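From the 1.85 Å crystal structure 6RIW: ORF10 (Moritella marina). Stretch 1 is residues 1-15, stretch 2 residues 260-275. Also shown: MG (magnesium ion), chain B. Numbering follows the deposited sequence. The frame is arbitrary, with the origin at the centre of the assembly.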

# COMPACT_ATOMS: atom_id res chain seq x y z
N MET A 1 -11.39 23.49 -10.71
CA MET A 1 -10.63 24.27 -9.73
C MET A 1 -9.33 24.81 -10.34
O MET A 1 -9.04 24.56 -11.51
CB MET A 1 -10.37 23.43 -8.47
CG MET A 1 -11.67 23.20 -7.68
SD MET A 1 -11.52 22.15 -6.21
CE MET A 1 -12.22 20.64 -6.86
N GLU A 2 -8.57 25.57 -9.55
CA GLU A 2 -7.45 26.33 -10.09
C GLU A 2 -6.41 25.45 -10.79
O GLU A 2 -6.11 24.34 -10.35
CB GLU A 2 -6.77 27.10 -8.96
CG GLU A 2 -5.65 27.99 -9.43
CD GLU A 2 -4.96 28.70 -8.31
OE1 GLU A 2 -5.37 28.50 -7.14
OE2 GLU A 2 -4.01 29.47 -8.59
N ASN A 3 -5.87 25.96 -11.91
CA ASN A 3 -4.69 25.39 -12.55
C ASN A 3 -3.61 25.03 -11.53
O ASN A 3 -3.25 25.84 -10.68
CB ASN A 3 -4.10 26.39 -13.54
CG ASN A 3 -4.90 26.49 -14.83
OD1 ASN A 3 -5.75 25.64 -15.12
ND2 ASN A 3 -4.61 27.52 -15.61
N ILE A 4 -3.07 23.81 -11.66
CA ILE A 4 -1.92 23.37 -10.88
C ILE A 4 -0.71 23.36 -11.81
O ILE A 4 -0.77 22.81 -12.91
CB ILE A 4 -2.15 21.99 -10.25
CG1 ILE A 4 -3.37 22.04 -9.32
CG2 ILE A 4 -0.89 21.53 -9.52
CD1 ILE A 4 -3.22 23.03 -8.15
N ALA A 5 0.39 23.97 -11.36
CA ALA A 5 1.64 23.99 -12.12
C ALA A 5 2.55 22.88 -11.62
O ALA A 5 2.71 22.71 -10.40
CB ALA A 5 2.34 25.33 -11.97
N VAL A 6 3.12 22.12 -12.55
CA VAL A 6 4.23 21.22 -12.27
C VAL A 6 5.53 22.02 -12.35
O VAL A 6 5.90 22.52 -13.42
CB VAL A 6 4.25 20.05 -13.26
CG1 VAL A 6 5.35 19.04 -12.85
CG2 VAL A 6 2.88 19.40 -13.34
N VAL A 7 6.23 22.14 -11.22
CA VAL A 7 7.41 23.00 -11.15
C VAL A 7 8.69 22.23 -10.92
O VAL A 7 9.77 22.84 -10.86
CB VAL A 7 7.24 24.10 -10.10
CG1 VAL A 7 5.98 24.92 -10.40
CG2 VAL A 7 7.16 23.50 -8.67
N GLY A 8 8.63 20.90 -10.82
CA GLY A 8 9.83 20.10 -10.66
C GLY A 8 9.52 18.66 -10.99
O GLY A 8 8.40 18.21 -10.72
N ILE A 9 10.46 17.95 -11.61
CA ILE A 9 10.24 16.56 -12.03
C ILE A 9 11.51 15.77 -11.79
O ILE A 9 12.62 16.30 -11.99
CB ILE A 9 9.84 16.45 -13.52
CG1 ILE A 9 8.66 17.35 -13.85
CG2 ILE A 9 9.53 15.00 -13.90
CD1 ILE A 9 8.09 17.14 -15.25
N ALA A 10 11.37 14.51 -11.40
CA ALA A 10 12.52 13.62 -11.32
C ALA A 10 12.09 12.20 -11.63
O ALA A 10 10.92 11.82 -11.43
CB ALA A 10 13.20 13.70 -9.95
N ASN A 11 13.04 11.39 -12.08
CA ASN A 11 12.74 10.01 -12.41
C ASN A 11 13.92 9.10 -12.12
O ASN A 11 15.08 9.50 -12.25
CB ASN A 11 12.36 9.85 -13.87
CG ASN A 11 13.49 10.25 -14.80
OD1 ASN A 11 13.85 11.43 -14.84
ND2 ASN A 11 14.07 9.29 -15.52
N LEU A 12 13.60 7.86 -11.77
CA LEU A 12 14.56 6.76 -11.78
C LEU A 12 13.82 5.64 -12.50
O LEU A 12 13.02 4.92 -11.89
CB LEU A 12 15.02 6.36 -10.38
CG LEU A 12 16.07 5.25 -10.31
CD1 LEU A 12 17.34 5.67 -11.07
CD2 LEU A 12 16.38 4.97 -8.83
N PHE A 13 14.07 5.52 -13.79
CA PHE A 13 13.39 4.58 -14.68
C PHE A 13 14.38 3.57 -15.21
O PHE A 13 15.59 3.82 -15.20
CB PHE A 13 12.75 5.30 -15.87
CG PHE A 13 11.67 6.28 -15.52
CD1 PHE A 13 10.99 6.23 -14.29
CD2 PHE A 13 11.31 7.27 -16.43
CE1 PHE A 13 9.99 7.14 -13.98
CE2 PHE A 13 10.31 8.19 -16.14
CZ PHE A 13 9.64 8.12 -14.91
N PRO A 14 13.92 2.41 -15.70
CA PRO A 14 14.85 1.52 -16.40
C PRO A 14 15.57 2.31 -17.48
O PRO A 14 14.92 2.96 -18.31
CB PRO A 14 13.93 0.43 -16.99
CG PRO A 14 12.71 0.43 -16.07
CD PRO A 14 12.55 1.85 -15.61
N GLY A 15 16.90 2.36 -17.41
CA GLY A 15 17.69 3.07 -18.38
C GLY A 15 18.05 4.51 -18.06
O GLY A 15 18.94 5.05 -18.72
N GLY A 260 8.06 -4.05 -14.34
CA GLY A 260 9.19 -3.16 -14.20
C GLY A 260 9.21 -2.53 -12.82
O GLY A 260 8.32 -2.75 -11.99
N GLU A 261 10.25 -1.73 -12.58
CA GLU A 261 10.47 -1.11 -11.28
C GLU A 261 11.03 0.28 -11.51
O GLU A 261 11.46 0.63 -12.62
CB GLU A 261 11.42 -1.97 -10.43
CG GLU A 261 12.68 -2.35 -11.17
CD GLU A 261 13.65 -3.17 -10.33
OE1 GLU A 261 13.21 -3.90 -9.41
OE2 GLU A 261 14.88 -3.08 -10.60
N GLY A 262 11.01 1.10 -10.46
CA GLY A 262 11.57 2.43 -10.52
C GLY A 262 10.76 3.38 -9.67
O GLY A 262 9.95 2.96 -8.85
N ALA A 263 10.97 4.68 -9.91
CA ALA A 263 10.36 5.71 -9.08
C ALA A 263 10.29 7.02 -9.85
O ALA A 263 11.06 7.25 -10.79
CB ALA A 263 11.14 5.93 -7.77
N GLY A 264 9.34 7.87 -9.45
CA GLY A 264 9.24 9.20 -10.01
C GLY A 264 8.65 10.16 -9.00
O GLY A 264 7.95 9.76 -8.08
N MET A 265 8.95 11.44 -9.19
CA MET A 265 8.39 12.45 -8.29
C MET A 265 8.16 13.75 -9.04
O MET A 265 8.98 14.15 -9.87
CB MET A 265 9.32 12.70 -7.09
CG MET A 265 8.67 13.46 -5.94
SD MET A 265 7.36 12.56 -5.04
CE MET A 265 8.24 11.07 -4.48
N MET A 266 7.06 14.43 -8.72
CA MET A 266 6.78 15.76 -9.26
C MET A 266 6.50 16.73 -8.12
O MET A 266 5.97 16.34 -7.07
CB MET A 266 5.59 15.73 -10.19
CG MET A 266 5.89 15.24 -11.59
SD MET A 266 4.35 14.58 -12.29
CE MET A 266 3.19 15.64 -11.45
N VAL A 267 6.82 18.01 -8.34
CA VAL A 267 6.55 19.09 -7.38
C VAL A 267 5.42 19.94 -7.95
O VAL A 267 5.52 20.42 -9.09
CB VAL A 267 7.80 19.96 -7.12
CG1 VAL A 267 7.48 20.98 -6.03
CG2 VAL A 267 8.99 19.11 -6.75
N LEU A 268 4.35 20.13 -7.16
CA LEU A 268 3.14 20.81 -7.60
C LEU A 268 2.86 22.06 -6.77
O LEU A 268 2.99 22.05 -5.54
CB LEU A 268 1.92 19.89 -7.49
CG LEU A 268 2.02 18.51 -8.13
CD1 LEU A 268 0.72 17.73 -7.94
CD2 LEU A 268 2.34 18.65 -9.61
N LYS A 269 2.41 23.12 -7.44
CA LYS A 269 1.94 24.32 -6.76
C LYS A 269 0.72 24.86 -7.50
O LYS A 269 0.54 24.59 -8.69
CB LYS A 269 3.03 25.42 -6.69
CG LYS A 269 4.18 25.11 -5.72
CD LYS A 269 5.36 26.08 -5.92
CE LYS A 269 5.01 27.51 -5.50
NZ LYS A 269 6.24 28.34 -5.27
N ARG A 270 -0.13 25.60 -6.79
CA ARG A 270 -1.18 26.35 -7.47
C ARG A 270 -0.52 27.32 -8.45
O ARG A 270 0.52 27.90 -8.16
CB ARG A 270 -2.06 27.09 -6.45
CG ARG A 270 -2.87 26.15 -5.53
CD ARG A 270 -3.67 26.89 -4.45
NE ARG A 270 -2.77 27.62 -3.55
CZ ARG A 270 -2.33 27.15 -2.39
NH1 ARG A 270 -1.49 27.87 -1.66
NH2 ARG A 270 -2.71 25.96 -1.95
N GLN A 271 -1.10 27.44 -9.65
CA GLN A 271 -0.45 28.25 -10.69
C GLN A 271 -0.23 29.69 -10.23
O GLN A 271 0.81 30.28 -10.54
CB GLN A 271 -1.28 28.23 -11.97
CG GLN A 271 -0.52 28.84 -13.17
CD GLN A 271 -1.46 29.28 -14.27
OE1 GLN A 271 -2.67 29.31 -14.07
NE2 GLN A 271 -0.91 29.61 -15.43
N SER A 272 -1.18 30.26 -9.49
CA SER A 272 -1.02 31.61 -8.96
C SER A 272 0.28 31.75 -8.16
O SER A 272 1.01 32.73 -8.32
CB SER A 272 -2.21 31.99 -8.08
OG SER A 272 -2.38 31.04 -7.04
N ASP A 273 0.58 30.77 -7.30
CA ASP A 273 1.79 30.84 -6.50
C ASP A 273 3.03 30.60 -7.36
O ASP A 273 4.08 31.21 -7.13
CB ASP A 273 1.74 29.82 -5.35
CG ASP A 273 0.61 30.09 -4.36
OD1 ASP A 273 0.03 31.21 -4.39
OD2 ASP A 273 0.28 29.19 -3.55
N ALA A 274 2.93 29.70 -8.34
CA ALA A 274 4.08 29.41 -9.19
C ALA A 274 4.47 30.62 -10.03
O ALA A 274 5.66 30.90 -10.22
CB ALA A 274 3.80 28.21 -10.10
N VAL A 275 3.48 31.35 -10.54
CA VAL A 275 3.78 32.55 -11.33
C VAL A 275 4.33 33.64 -10.43
O VAL A 275 5.31 34.31 -10.77
CB VAL A 275 2.53 33.00 -12.11
CG1 VAL A 275 2.76 34.38 -12.72
CG2 VAL A 275 2.20 32.00 -13.19
MG MG B . -8.57 23.00 -13.19
O HOH W 1 -5.37 30.70 -5.48
O HOH W 2 -6.56 22.25 -12.11

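Two segments nearly 250 residues apart in sequence can lie together as neighbouring strands, and the N-terminus of ORF10 illustrates how shape adapts to such a pairing. Strand 4-12 runs antiparallel to strand 262-270, their directions 171° apart. Amides and carbonyls interlock reciprocally at one end, where Leu12 N donates to Ala263 O (2.8 Å) and Ala263 N returns a bond to Leu12 O (2.9 Å), and again between Ala10 and Met265 and between Ala5 and Lys269.

Midway the register slips. Val7 N and Gly8 O, from successive residues, both bond Val267, through its O at 2.8 Å and its N at 2.9 Å respectively. The first strand thus spends one extra residue here, and Val7, with psi near 1°, turns its side chain sideways. Gly8 leaves the hollow: a beta carbon there would sit tightly against Val267 CG2. Val7 CG2 instead packs on Val267 CG1 at 3.7 Å.

On one face, Val6 is a bump set between two larger side chains, its CG1 4.0 Å from Met266 CG and its CG2 3.8 Å from Leu268 CD2. On the other, small meets small: Ala5 CB touches Ala274 CB at 3.7 Å, so the helix that follows the second strand can settle close.

Glycine also makes room near the far end. At Gly262 a beta carbon would clash with Leu12 O, while Phe13, whose CA-to-CB bond points away, brings its ring back until CE1 lies 3.4 Å from Ala263 O.

At the helix start, polar groups take over. Glu2 OE2 accepts from both Ser272 OG (2.7 Å) and Ser272 N (3.1 Å), satisfying an amide in the first turn. Asn3 grips Gln271 twice, its O accepting from Gln271 N at 2.9 Å and its ND2 donating to Gln271 OE1 at 3.1 Å.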